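PDB 3R67: putative Glycosidase from Bacteroides thetaiotaomicron, which is of unknown function but is a putative glycosidase, rich in strands, with the five-bladed beta-propeller fold expected of its family. Local coordinates for residues L131-Y136 / T215-W220; W201-W204 / F208-V211. All blocks are in the same frame, centred on the assembly; numbering follows the deposited sequence.

Contact 1: residues L131-Y136 / T215-W220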
ATOM      1  N   LEU A 131      16.918   5.123  -6.282  1.00 19.24           N
ATOM      2  CA  LEU A 131      15.716   5.758  -6.799  1.00 17.35           C
ATOM      3  C   LEU A 131      14.479   5.173  -6.103  1.00 21.35           C
ATOM      4  O   LEU A 131      14.200   3.971  -6.249  1.00 21.22           O
ATOM      5  CB  LEU A 131      15.595   5.617  -8.318  1.00 17.30           C
ATOM      6  CG  LEU A 131      14.428   6.386  -8.956  1.00 19.84           C
ATOM      7  CD1 LEU A 131      14.679   7.899  -8.890  1.00 19.29           C
ATOM      8  CD2 LEU A 131      14.196   5.932 -10.403  1.00 19.03           C
ATOM      9  N   TYR A 132      13.740   6.021  -5.349  1.00 15.10           N
ATOM     10  CA  TYR A 132      12.493   5.612  -4.696  1.00 13.26           C
ATOM     11  C   TYR A 132      11.361   5.665  -5.710  1.00 17.48           C
ATOM     12  O   TYR A 132      11.182   6.672  -6.392  1.00 18.09           O
ATOM     13  CB  TYR A 132      12.166   6.471  -3.453  1.00 12.52           C
ATOM     14  CG  TYR A 132      13.167   6.272  -2.343  1.00 12.83           C
ATOM     15  CD1 TYR A 132      13.002   5.256  -1.400  1.00 13.94           C
ATOM     16  CD2 TYR A 132      14.304   7.071  -2.252  1.00 13.45           C
ATOM     17  CE1 TYR A 132      13.957   5.037  -0.403  1.00 12.79           C
ATOM     18  CE2 TYR A 132      15.269   6.849  -1.270  1.00 13.58           C
ATOM     19  CZ  TYR A 132      15.080   5.842  -0.343  1.00 17.27           C
ATOM     20  OH  TYR A 132      16.011   5.655   0.631  1.00 21.69           O
ATOM     21  N   VAL A 133      10.624   4.559  -5.826  1.00 13.19           N
ATOM     22  CA  VAL A 133       9.538   4.454  -6.775  1.00 13.75           C
ATOM     23  C   VAL A 133       8.239   4.321  -5.977  1.00 18.45           C
ATOM     24  O   VAL A 133       8.045   3.361  -5.217  1.00 17.66           O
ATOM     25  CB  VAL A 133       9.763   3.284  -7.775  1.00 17.19           C
ATOM     26  CG1 VAL A 133       8.600   3.161  -8.771  1.00 17.61           C
ATOM     27  CG2 VAL A 133      11.078   3.460  -8.517  1.00 17.33           C
HETATM   28  N   MSE A 134       7.361   5.312  -6.136  1.00 14.53           N
HETATM   29  CA  MSE A 134       6.080   5.316  -5.454  1.00 12.61           C
HETATM   30  C   MSE A 134       4.953   4.998  -6.403  1.00 18.15           C
HETATM   31  O   MSE A 134       4.877   5.592  -7.476  1.00 18.63           O
HETATM   32  CB  MSE A 134       5.818   6.679  -4.805  1.00 13.37           C
HETATM   33  CG  MSE A 134       4.431   6.768  -4.109  1.00 17.50           C
HETATM   34 SE   MSE A 134       3.801   8.598  -3.873  0.75 22.31          SE
HETATM   35  CE  MSE A 134       5.026   9.113  -2.658  1.00 18.05           C
ATOM     36  N   LEU A 135       4.084   4.066  -5.999  1.00 14.46           N
ATOM     37  CA  LEU A 135       2.867   3.666  -6.701  0.50 13.41           C
ATOM     38  C   LEU A 135       1.700   4.093  -5.863  1.00 17.41           C
ATOM     39  O   LEU A 135       1.603   3.653  -4.709  1.00 16.24           O
ATOM     40  CB  LEU A 135       2.857   2.156  -6.980  0.50 12.79           C
ATOM     41  CG  LEU A 135       3.884   1.664  -7.982  0.50 17.47           C
ATOM     42  CD1 LEU A 135       4.171   0.249  -7.758  0.50 17.26           C
ATOM     43  CD2 LEU A 135       3.475   1.958  -9.417  0.50 18.49           C
ATOM     44  N   TYR A 136       0.862   4.996  -6.380  1.00 13.47           N
ATOM     45  CA  TYR A 136      -0.259   5.513  -5.608  1.00 11.93           C
ATOM     46  C   TYR A 136      -1.505   5.649  -6.468  1.00 19.33           C
ATOM     47  O   TYR A 136      -1.449   5.491  -7.691  1.00 21.27           O
ATOM     48  CB  TYR A 136       0.150   6.891  -5.032  1.00 11.96           C
ATOM     49  CG  TYR A 136       0.335   7.979  -6.076  1.00 11.58           C
ATOM     50  CD1 TYR A 136       1.524   8.089  -6.796  1.00 10.87           C
ATOM     51  CD2 TYR A 136      -0.655   8.936  -6.297  1.00 13.13           C
ATOM     52  CE1 TYR A 136       1.693   9.072  -7.770  1.00  9.38           C
ATOM     53  CE2 TYR A 136      -0.488   9.943  -7.254  1.00 14.00           C
ATOM     54  CZ  TYR A 136       0.691  10.008  -7.987  1.00 17.94           C
ATOM     55  OH  TYR A 136       0.887  11.002  -8.924  1.00 14.33           O
ATOM     56  N   THR A 215      10.357  -2.165 -17.903  1.00 26.98           N
ATOM     57  CA  THR A 215      11.799  -2.150 -18.152  1.00 27.68           C
ATOM     58  C   THR A 215      12.379  -0.813 -17.652  1.00 31.12           C
ATOM     59  O   THR A 215      13.602  -0.635 -17.653  1.00 32.82           O
ATOM     60  CB  THR A 215      12.130  -2.396 -19.632  1.00 38.97           C
ATOM     61  OG1 THR A 215      11.538  -1.376 -20.438  1.00 40.40           O
ATOM     62  CG2 THR A 215      11.708  -3.781 -20.110  1.00 39.09           C
ATOM     63  N   ASP A 216      11.515   0.121 -17.215  1.00 25.78           N
ATOM     64  CA  ASP A 216      11.982   1.445 -16.803  1.00 25.22           C
ATOM     65  C   ASP A 216      11.364   1.922 -15.464  1.00 29.56           C
ATOM     66  O   ASP A 216      11.660   3.056 -15.068  1.00 29.54           O
ATOM     67  CB  ASP A 216      11.655   2.470 -17.902  1.00 26.76           C
ATOM     68  CG  ASP A 216      10.183   2.593 -18.281  1.00 34.39           C
ATOM     69  OD1 ASP A 216       9.316   2.214 -17.460  1.00 33.95           O
ATOM     70  OD2 ASP A 216       9.899   3.123 -19.370  1.00 42.61           O
ATOM     71  N   LEU A 217      10.481   1.101 -14.809  1.00 24.85           N
ATOM     72  CA  LEU A 217       9.821   1.365 -13.510  1.00 23.42           C
ATOM     73  C   LEU A 217       8.723   2.453 -13.574  1.00 26.69           C
ATOM     74  O   LEU A 217       8.032   2.681 -12.569  1.00 23.31           O
ATOM     75  CB  LEU A 217      10.845   1.798 -12.444  1.00 23.02           C
ATOM     76  CG  LEU A 217      11.889   0.759 -12.048  1.00 28.30           C
ATOM     77  CD1 LEU A 217      13.052   1.407 -11.427  1.00 28.13           C
ATOM     78  CD2 LEU A 217      11.306  -0.311 -11.140  1.00 29.70           C
ATOM     79  N   ILE A 218       8.536   3.078 -14.741  1.00 25.26           N
ATOM     80  CA  ILE A 218       7.567   4.154 -14.950  1.00 25.91           C
ATOM     81  C   ILE A 218       6.377   3.632 -15.780  1.00 29.78           C
ATOM     82  O   ILE A 218       5.225   3.839 -15.393  1.00 28.46           O
ATOM     83  CB  ILE A 218       8.294   5.347 -15.644  1.00 30.74           C
ATOM     84  CG1 ILE A 218       9.470   5.900 -14.784  1.00 31.28           C
ATOM     85  CG2 ILE A 218       7.350   6.451 -16.120  1.00 33.15           C
ATOM     86  CD1 ILE A 218       9.215   6.232 -13.401  1.00 36.90           C
ATOM     87  N   ASN A 219       6.665   2.972 -16.916  1.00 27.65           N
ATOM     88  CA  ASN A 219       5.679   2.431 -17.844  1.00 27.74           C
ATOM     89  C   ASN A 219       5.515   0.956 -17.587  1.00 31.90           C
ATOM     90  O   ASN A 219       6.450   0.182 -17.805  1.00 33.78           O
ATOM     91  CB  ASN A 219       6.109   2.708 -19.280  1.00 25.42           C
ATOM     92  CG  ASN A 219       6.242   4.183 -19.563  1.00 41.41           C
ATOM     93  OD1 ASN A 219       5.258   4.932 -19.626  1.00 38.82           O
ATOM     94  ND2 ASN A 219       7.469   4.640 -19.728  1.00 28.25           N
ATOM     95  N   TRP A 220       4.336   0.578 -17.073  1.00 25.72           N
ATOM     96  CA  TRP A 220       4.003  -0.784 -16.692  1.00 23.56           C
ATOM     97  C   TRP A 220       3.013  -1.374 -17.670  1.00 28.81           C
ATOM     98  O   TRP A 220       2.119  -0.684 -18.149  1.00 29.66           O
ATOM     99  CB  TRP A 220       3.451  -0.817 -15.257  1.00 19.79           C
ATOM    100  CG  TRP A 220       4.496  -0.453 -14.245  1.00 19.68           C
ATOM    101  CD1 TRP A 220       4.856   0.806 -13.847  1.00 22.45           C
ATOM    102  CD2 TRP A 220       5.371  -1.355 -13.558  1.00 18.25           C
ATOM    103  NE1 TRP A 220       5.882   0.739 -12.936  1.00 20.74           N
ATOM    104  CE2 TRP A 220       6.235  -0.575 -12.758  1.00 21.12           C
ATOM    105  CE3 TRP A 220       5.493  -2.754 -13.523  1.00 18.95           C
ATOM    106  CZ2 TRP A 220       7.198  -1.148 -11.923  1.00 19.09           C
ATOM    107  CZ3 TRP A 220       6.465  -3.318 -12.712  1.00 19.36           C
ATOM    108  CH2 TRP A 220       7.300  -2.521 -11.922  1.00 19.18           C
TER
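Where a loop of one sheet meets a strand of another, as between blades of the propeller expected for this family, Val133 and Leu135 of strand 132-139 pack against Leu217 and Trp220 of loop 215-220. The evidence is burial, 190 Å² between the segments, and van der Waals proximity. With Val133 CG1 anti to the backbone N (chi1 179°), that methyl approaches Leu217 O at 3.9 Å, while Val133 CG2 lies 4.1 Å from Leu217 CD1; the two side chains cross at about a right angle. Leu135 CD2 comes obliquely toward the Trp220 indole, 4.4 Å from its NE1. This looser touch is tentative, because Leu135 has two conformers.

The shape of the loop rests on bonds within it. Asp216 OD1 accepts from Ile218 N at 3.0 Å, above the carboxylate plane, and from Asn219 N at 2.8 Å, on the syn side, which defines an Asx turn and an Asx motif. The other oxygen, Asp216 OD2, takes Asn219 ND2 at 2.9 Å in a nearly straight bond (168°) lying in the plane of the Asn219 amide. The carboxylate is thus gripped by three N-H groups, which limits its rotation. Trp220 NE1 donates a weak bond to Leu217 O at 2.9 Å (140°), so the carbonyl met by Val133 CG1 also has a polar partner. Ile182 packs on Val133, Leu135 and Trp220. A loop shaped by an Asx turn is set against strand 132-139 of a separate sheet, consistent with contact between neighbouring blades of a propeller.

Contact 2: residues W201-W204 / F208-V211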
ATOM      1  N   TRP A 201       8.823  -6.330 -11.914  1.00 15.64           N
ATOM      2  CA  TRP A 201       7.527  -6.994 -11.746  1.00 14.19           C
ATOM      3  C   TRP A 201       6.696  -6.383 -10.640  1.00 17.36           C
ATOM      4  O   TRP A 201       7.244  -5.935  -9.628  1.00 16.09           O
ATOM      5  CB  TRP A 201       7.773  -8.482 -11.411  1.00 12.86           C
ATOM      6  CG  TRP A 201       8.455  -9.256 -12.507  1.00 14.72           C
ATOM      7  CD1 TRP A 201       9.781  -9.226 -12.828  1.00 18.30           C
ATOM      8  CD2 TRP A 201       7.849 -10.198 -13.396  1.00 15.09           C
ATOM      9  NE1 TRP A 201      10.025 -10.043 -13.906  1.00 18.68           N
ATOM     10  CE2 TRP A 201       8.857 -10.653 -14.277  1.00 19.81           C
ATOM     11  CE3 TRP A 201       6.541 -10.699 -13.545  1.00 16.22           C
ATOM     12  CZ2 TRP A 201       8.607 -11.597 -15.281  1.00 19.81           C
ATOM     13  CZ3 TRP A 201       6.290 -11.626 -14.550  1.00 18.24           C
ATOM     14  CH2 TRP A 201       7.313 -12.057 -15.409  1.00 19.77           C
HETATM   15  N   MSE A 202       5.361  -6.406 -10.807  1.00 14.78           N
HETATM   16  CA  MSE A 202       4.463  -5.958  -9.735  1.00 12.88           C
HETATM   17  C   MSE A 202       3.150  -6.715  -9.712  1.00 17.14           C
HETATM   18  O   MSE A 202       2.602  -7.059 -10.754  1.00 19.28           O
HETATM   19  CB  MSE A 202       4.129  -4.458  -9.806  1.00 13.57           C
HETATM   20  CG  MSE A 202       3.237  -4.055 -10.979  1.00 19.96           C
HETATM   21 SE   MSE A 202       2.677  -2.191 -10.885  0.75 25.64          SE
HETATM   22  CE  MSE A 202       4.165  -1.618 -10.279  1.00 21.48           C
ATOM     23  N   TYR A 203       2.613  -6.887  -8.506  1.00 12.30           N
ATOM     24  CA  TYR A 203       1.267  -7.372  -8.248  1.00 12.26           C
ATOM     25  C   TYR A 203       0.428  -6.153  -8.041  1.00 17.52           C
ATOM     26  O   TYR A 203       0.888  -5.234  -7.360  1.00 15.63           O
ATOM     27  CB  TYR A 203       1.221  -8.336  -7.051  1.00 13.61           C
ATOM     28  CG  TYR A 203       2.107  -9.542  -7.222  1.00 18.01           C
ATOM     29  CD1 TYR A 203       1.654 -10.676  -7.895  1.00 20.54           C
ATOM     30  CD2 TYR A 203       3.408  -9.553  -6.721  1.00 18.68           C
ATOM     31  CE1 TYR A 203       2.482 -11.777  -8.090  1.00 21.27           C
ATOM     32  CE2 TYR A 203       4.237 -10.659  -6.898  1.00 19.91           C
ATOM     33  CZ  TYR A 203       3.771 -11.762  -7.590  1.00 26.05           C
ATOM     34  OH  TYR A 203       4.586 -12.842  -7.781  1.00 31.28           O
ATOM     35  N   TRP A 204      -0.742  -6.072  -8.665  1.00 14.47           N
ATOM     36  CA  TRP A 204      -1.578  -4.907  -8.441  1.00 15.59           C
ATOM     37  C   TRP A 204      -3.041  -5.329  -8.503  1.00 19.95           C
ATOM     38  O   TRP A 204      -3.378  -6.310  -9.163  1.00 21.10           O
ATOM     39  CB  TRP A 204      -1.262  -3.773  -9.461  1.00 15.37           C
ATOM     40  CG  TRP A 204      -1.734  -4.083 -10.847  1.00 17.47           C
ATOM     41  CD1 TRP A 204      -1.082  -4.814 -11.799  1.00 21.03           C
ATOM     42  CD2 TRP A 204      -3.004  -3.737 -11.403  1.00 18.17           C
ATOM     43  NE1 TRP A 204      -1.875  -4.949 -12.918  1.00 21.56           N
ATOM     44  CE2 TRP A 204      -3.072  -4.317 -12.691  1.00 23.06           C
ATOM     45  CE3 TRP A 204      -4.113  -3.014 -10.925  1.00 19.65           C
ATOM     46  CZ2 TRP A 204      -4.183  -4.157 -13.521  1.00 22.93           C
ATOM     47  CZ3 TRP A 204      -5.231  -2.899 -11.733  1.00 21.56           C
ATOM     48  CH2 TRP A 204      -5.256  -3.461 -13.015  1.00 22.96           C
ATOM     49  N   PHE A 208      -9.126  -8.229  -7.748  1.00 19.50           N
ATOM     50  CA  PHE A 208      -8.325  -9.396  -8.147  1.00 20.03           C
ATOM     51  C   PHE A 208      -6.902  -8.931  -8.287  1.00 22.28           C
ATOM     52  O   PHE A 208      -6.675  -7.728  -8.351  1.00 19.43           O
ATOM     53  CB  PHE A 208      -8.843 -10.075  -9.450  1.00 23.30           C
ATOM     54  CG  PHE A 208      -8.971  -9.122 -10.614  1.00 26.03           C
ATOM     55  CD1 PHE A 208      -7.873  -8.825 -11.415  1.00 29.71           C
ATOM     56  CD2 PHE A 208     -10.188  -8.518 -10.906  1.00 29.76           C
ATOM     57  CE1 PHE A 208      -7.981  -7.920 -12.468  1.00 32.57           C
ATOM     58  CE2 PHE A 208     -10.300  -7.608 -11.963  1.00 33.96           C
ATOM     59  CZ  PHE A 208      -9.199  -7.318 -12.739  1.00 32.60           C
ATOM     60  N   VAL A 209      -5.948  -9.858  -8.369  1.00 19.61           N
ATOM     61  CA  VAL A 209      -4.543  -9.488  -8.488  1.00 17.41           C
ATOM     62  C   VAL A 209      -4.080  -9.826  -9.903  1.00 20.79           C
ATOM     63  O   VAL A 209      -4.227 -10.956 -10.366  1.00 19.22           O
ATOM     64  CB  VAL A 209      -3.656 -10.161  -7.404  1.00 18.69           C
ATOM     65  CG1 VAL A 209      -2.194  -9.788  -7.576  1.00 17.04           C
ATOM     66  CG2 VAL A 209      -4.132  -9.809  -5.995  1.00 17.72           C
ATOM     67  N   ASN A 210      -3.532  -8.816 -10.580  1.00 17.62           N
ATOM     68  CA  ASN A 210      -2.916  -8.958 -11.894  1.00 18.87           C
ATOM     69  C   ASN A 210      -1.410  -8.792 -11.716  1.00 21.86           C
ATOM     70  O   ASN A 210      -0.972  -8.275 -10.690  1.00 20.41           O
ATOM     71  CB  ASN A 210      -3.515  -7.941 -12.906  1.00 20.37           C
ATOM     72  CG  ASN A 210      -2.866  -7.919 -14.281  1.00 31.86           C
ATOM     73  OD1 ASN A 210      -2.221  -6.951 -14.667  1.00 23.93           O
ATOM     74  ND2 ASN A 210      -2.926  -9.013 -15.006  1.00 20.60           N
ATOM     75  N   VAL A 211      -0.617  -9.250 -12.688  1.00 19.71           N
ATOM     76  CA  VAL A 211       0.835  -9.081 -12.669  1.00 18.73           C
ATOM     77  C   VAL A 211       1.198  -8.189 -13.844  1.00 22.54           C
ATOM     78  O   VAL A 211       0.727  -8.411 -14.960  1.00 24.08           O
ATOM     79  CB  VAL A 211       1.621 -10.423 -12.674  1.00 22.11           C
ATOM     80  CG1 VAL A 211       3.133 -10.186 -12.768  1.00 21.04           C
ATOM     81  CG2 VAL A 211       1.279 -11.272 -11.448  1.00 20.81           C
TER
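Trp204 and Asn210 form the hydrogen-bonded pair of an antiparallel hairpin, and their backbones supply two of the three hydrogen bonds between residues 201-204 and 208-211: Trp204 N to Asn210 O at 3.0 Å and Asn210 N to Trp204 O at 2.9 Å. Beside them Tyr203 and Val211 make a non-hydrogen-bonded pair, their CA atoms 4.8 Å apart. CA-H...O contacts supplement the pairing, including Val211 CA to Met202 O at 3.3 Å.

The third bond joins side chains on the Trp204 and Asn210 face of the sheet. Trp204 NE1 donates to Asn210 OD1 at 2.7 Å, in the carbonyl plane and on a lone pair, although the bond is bent (135° at the hydrogen) and the acceptor is tilted from the indole plane. Indole and amide lie side by side with their planes 82° apart. Trp204 CG sits between its own N and carbonyl carbon (chi1 72°), swinging the indole toward Asn210. Leu231 O and Met223 O accept from Asn210 ND2, so both amide ends are engaged and its rotation fixed.

Apolar contacts occupy the Tyr203 and Val211 face. Val211 spreads its methyls between two rings: CG1 meets the edge of the Trp201 indole in its plane, 3.5 Å from CE3, and CG2 lies obliquely 3.6 Å from Tyr203 CE1. Val209 CG1 reaches Tyr203 CB at 3.7 Å, at the edge of the phenol ring.

Around the hairpin, Phe289 stacks on Tyr203, whose OH bonds Pro294 O, and strand 245-255 packs against Tyr203 and Val209. Strand 199-204 also pairs with strand 180-187 on its other side, placing the hairpin within the mixed sheet.

In the fold
The centres of the two contacts lie about 14 Å apart, and both are buried. Along the chain the order is 131-136, 201-204, 208-211 and 215-220, so contact 2 falls wholly between the two halves of contact 1. Strand 210-214 runs from the hairpin of contact 2 directly into the loop of contact 1, whereas 131-136 belongs to a separate four-stranded antiparallel sheet. The contacts also touch: Trp220 CZ3 lies 3.7 Å from the backbone C of Trp201. Contact 2 therefore builds one sheet internally, and contact 1 fits that sheet's loop against another sheet, consistent with neighbouring propeller blades.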